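Local coordinates for protein glutathione transferase (Lolium rigidum, PDB 6ZB6) that probably conjugates glutathione to electrophilic xenobiotics such as herbicides, as a phi-class transferase linked to multiple-herbicide resistance in this grass weed, at residues F173-Y178 with I210-P216. Residues are numbered along the deposited sequence; the frame is centred on the assembly and turned at random.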
loop_
_atom_site.group_PDB
_atom_site.type_symbol
_atom_site.label_atom_id
_atom_site.label_comp_id
_atom_site.label_asym_id
_atom_site.label_seq_id
_atom_site.Cartn_x
_atom_site.Cartn_y
_atom_site.Cartn_z
ATOM N N PHE A 173 0.416 0.330 -4.139
ATOM C CA PHE A 173 1.779 0.861 -4.061
ATOM C C PHE A 173 2.650 0.215 -2.984
ATOM O O PHE A 173 3.763 -0.237 -3.303
ATOM C CB PHE A 173 1.747 2.378 -3.886
ATOM C CG PHE A 173 3.024 2.919 -3.339
ATOM C CD1 PHE A 173 4.152 3.009 -4.153
ATOM C CD2 PHE A 173 3.122 3.280 -2.008
ATOM C CE1 PHE A 173 5.341 3.477 -3.650
ATOM C CE2 PHE A 173 4.299 3.748 -1.492
ATOM C CZ PHE A 173 5.428 3.850 -2.319
ATOM N N PRO A 174 2.262 0.197 -1.703
ATOM C CA PRO A 174 3.258 -0.122 -0.658
ATOM C C PRO A 174 3.891 -1.494 -0.766
ATOM O O PRO A 174 5.117 -1.605 -0.617
ATOM C CB PRO A 174 2.456 0.008 0.649
ATOM C CG PRO A 174 1.300 0.881 0.299
ATOM C CD PRO A 174 0.954 0.555 -1.121
ATOM N N TYR A 175 3.114 -2.549 -1.023
ATOM C CA TYR A 175 3.759 -3.854 -1.142
ATOM C C TYR A 175 4.484 -4.003 -2.473
ATOM O O TYR A 175 5.548 -4.622 -2.526
ATOM C CB TYR A 175 2.751 -4.987 -0.973
ATOM C CG TYR A 175 2.310 -5.223 0.460
ATOM C CD1 TYR A 175 1.311 -4.459 1.018
ATOM C CD2 TYR A 175 2.890 -6.223 1.242
ATOM C CE1 TYR A 175 0.892 -4.657 2.319
ATOM C CE2 TYR A 175 2.473 -6.444 2.554
ATOM C CZ TYR A 175 1.469 -5.650 3.088
ATOM O OH TYR A 175 1.014 -5.838 4.382
ATOM N N THR A 176 3.915 -3.477 -3.565
ATOM C CA THR A 176 4.583 -3.612 -4.863
ATOM C C THR A 176 5.895 -2.843 -4.874
ATOM O O THR A 176 6.879 -3.286 -5.480
ATOM C CB THR A 176 3.668 -3.131 -5.991
ATOM O OG1 THR A 176 2.446 -3.867 -5.943
ATOM C CG2 THR A 176 4.313 -3.359 -7.395
ATOM N N PHE A 177 5.923 -1.687 -4.208
ATOM C CA PHE A 177 7.168 -0.949 -4.039
ATOM C C PHE A 177 8.286 -1.848 -3.517
ATOM O O PHE A 177 9.397 -1.860 -4.062
ATOM C CB PHE A 177 6.957 0.232 -3.094
ATOM C CG PHE A 177 8.212 1.010 -2.838
ATOM C CD1 PHE A 177 8.770 1.784 -3.839
ATOM C CD2 PHE A 177 8.856 0.929 -1.616
ATOM C CE1 PHE A 177 9.943 2.490 -3.619
ATOM C CE2 PHE A 177 10.023 1.635 -1.390
ATOM C CZ PHE A 177 10.563 2.419 -2.392
ATOM N N TYR A 178 8.003 -2.617 -2.463
ATOM C CA TYR A 178 9.017 -3.493 -1.879
ATOM C C TYR A 178 9.302 -4.697 -2.766
ATOM O O TYR A 178 10.450 -5.166 -2.821
ATOM C CB TYR A 178 8.590 -3.943 -0.481
ATOM C CG TYR A 178 8.841 -2.892 0.583
ATOM C CD1 TYR A 178 10.064 -2.238 0.661
ATOM C CD2 TYR A 178 7.858 -2.554 1.511
ATOM C CE1 TYR A 178 10.308 -1.271 1.620
ATOM C CE2 TYR A 178 8.090 -1.585 2.483
ATOM C CZ TYR A 178 9.322 -0.946 2.535
ATOM O OH TYR A 178 9.575 0.029 3.495
ATOM N N ILE A 210 6.478 9.502 -0.431
ATOM C CA ILE A 210 6.429 8.467 0.597
ATOM C C ILE A 210 7.458 7.378 0.313
ATOM O O ILE A 210 8.092 6.849 1.235
ATOM C CB ILE A 210 5.001 7.899 0.723
ATOM C CG1 ILE A 210 4.044 9.001 1.192
ATOM C CG2 ILE A 210 4.969 6.720 1.686
ATOM C CD1 ILE A 210 4.573 9.817 2.374
ATOM N N SER A 211 7.664 7.032 -0.959
ATOM C CA SER A 211 8.636 5.977 -1.239
ATOM C C SER A 211 10.040 6.401 -0.812
ATOM O O SER A 211 10.850 5.558 -0.405
ATOM C CB SER A 211 8.593 5.584 -2.722
ATOM O OG SER A 211 8.886 6.675 -3.572
ATOM N N ALA A 212 10.322 7.708 -0.836
ATOM C CA ALA A 212 11.609 8.212 -0.361
ATOM C C ALA A 212 11.749 8.101 1.154
ATOM O O ALA A 212 12.869 8.073 1.667
ATOM C CB ALA A 212 11.799 9.666 -0.790
ATOM N N THR A 213 10.645 8.064 1.892
ATOM C CA THR A 213 10.744 7.900 3.336
ATOM C C THR A 213 10.751 6.440 3.757
ATOM O O THR A 213 11.098 6.142 4.903
ATOM C CB THR A 213 9.602 8.627 4.057
ATOM O OG1 THR A 213 8.394 7.873 3.918
ATOM C CG2 THR A 213 9.396 10.010 3.482
ATOM N N MET A 214 10.374 5.529 2.864
ATOM C CA MET A 214 10.468 4.105 3.159
ATOM C C MET A 214 11.881 3.572 2.942
ATOM O O MET A 214 12.309 2.670 3.671
ATOM C CB MET A 214 9.463 3.337 2.299
ATOM C CG MET A 214 8.029 3.852 2.431
ATOM S SD MET A 214 6.956 3.268 1.115
ATOM C CE MET A 214 6.985 1.512 1.454
ATOM N N VAL A 215 12.612 4.147 1.984
ATOM C CA VAL A 215 13.970 3.793 1.537
ATOM C C VAL A 215 14.289 2.300 1.613
ATOM O O VAL A 215 14.571 1.773 2.699
ATOM C CB VAL A 215 15.048 4.605 2.287
ATOM C CG1 VAL A 215 15.119 6.023 1.746
ATOM C CG2 VAL A 215 14.832 4.620 3.802
ATOM N N PRO A 216 14.302 1.596 0.484
ATOM C CA PRO A 216 14.786 0.205 0.467
ATOM C C PRO A 216 16.304 0.171 0.543
ATOM O O PRO A 216 16.932 1.197 0.847
ATOM C CB PRO A 216 14.277 -0.333 -0.884
ATOM C CG PRO A 216 13.450 0.767 -1.494
ATOM C CD PRO A 216 13.877 2.042 -0.851
#
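Met214 pushes its thioether between the rings of Phe173, Phe177 and Tyr178. It fits as a knob into the hole formed by these three residues and Pro174. The sulfur makes Met-aromatic contacts with both phenylalanines. Met214 SD lies 3.8 Å from Phe173 CE2 and stands oblique to both rings. The chain bends at its last torsion (chi3 64°), which turns the methyl group toward the tyrosine. Met214 CE reaches Tyr178 CE2 at 3.4 Å. The same methyl also touches Phe177 CD2. Both phenylalanines hold CG anti to the backbone N, and their rings extend toward helix 205-214. There they meet Ser211 CB in two different ways. Ser211 CB lies over one face of the Phe177 ring, 3.5 Å from Phe177 CE1, a CH-pi contact. Ser211 CB sits at the edge of the Phe173 ring, 3.6 Å from Phe173 CZ. Past the helix end, Val215 takes a positive phi. The ring of Pro216 then crosses Phe177 at about a right angle, with Pro216 CG 3.4 Å from Phe177 CZ. Val215 and Pro216 are both poorly ordered, so this end is less certain. The contact joins two helices of the all-helical C-terminal part of the GST fold, their short axes 52° apart. Tyr175, on the side of its helix turned from this packing, lines the S-(p-nitrobenzyl)glutathione pocket. No hydrogen bond links the two segments. Tyr178 OH bonds to Met11 O, and Ser211 OG to backbone carbonyls of its own helix, including Ile207 O. Cohesion across the interface therefore rests on apolar, sulfur-aromatic and CH-pi packing.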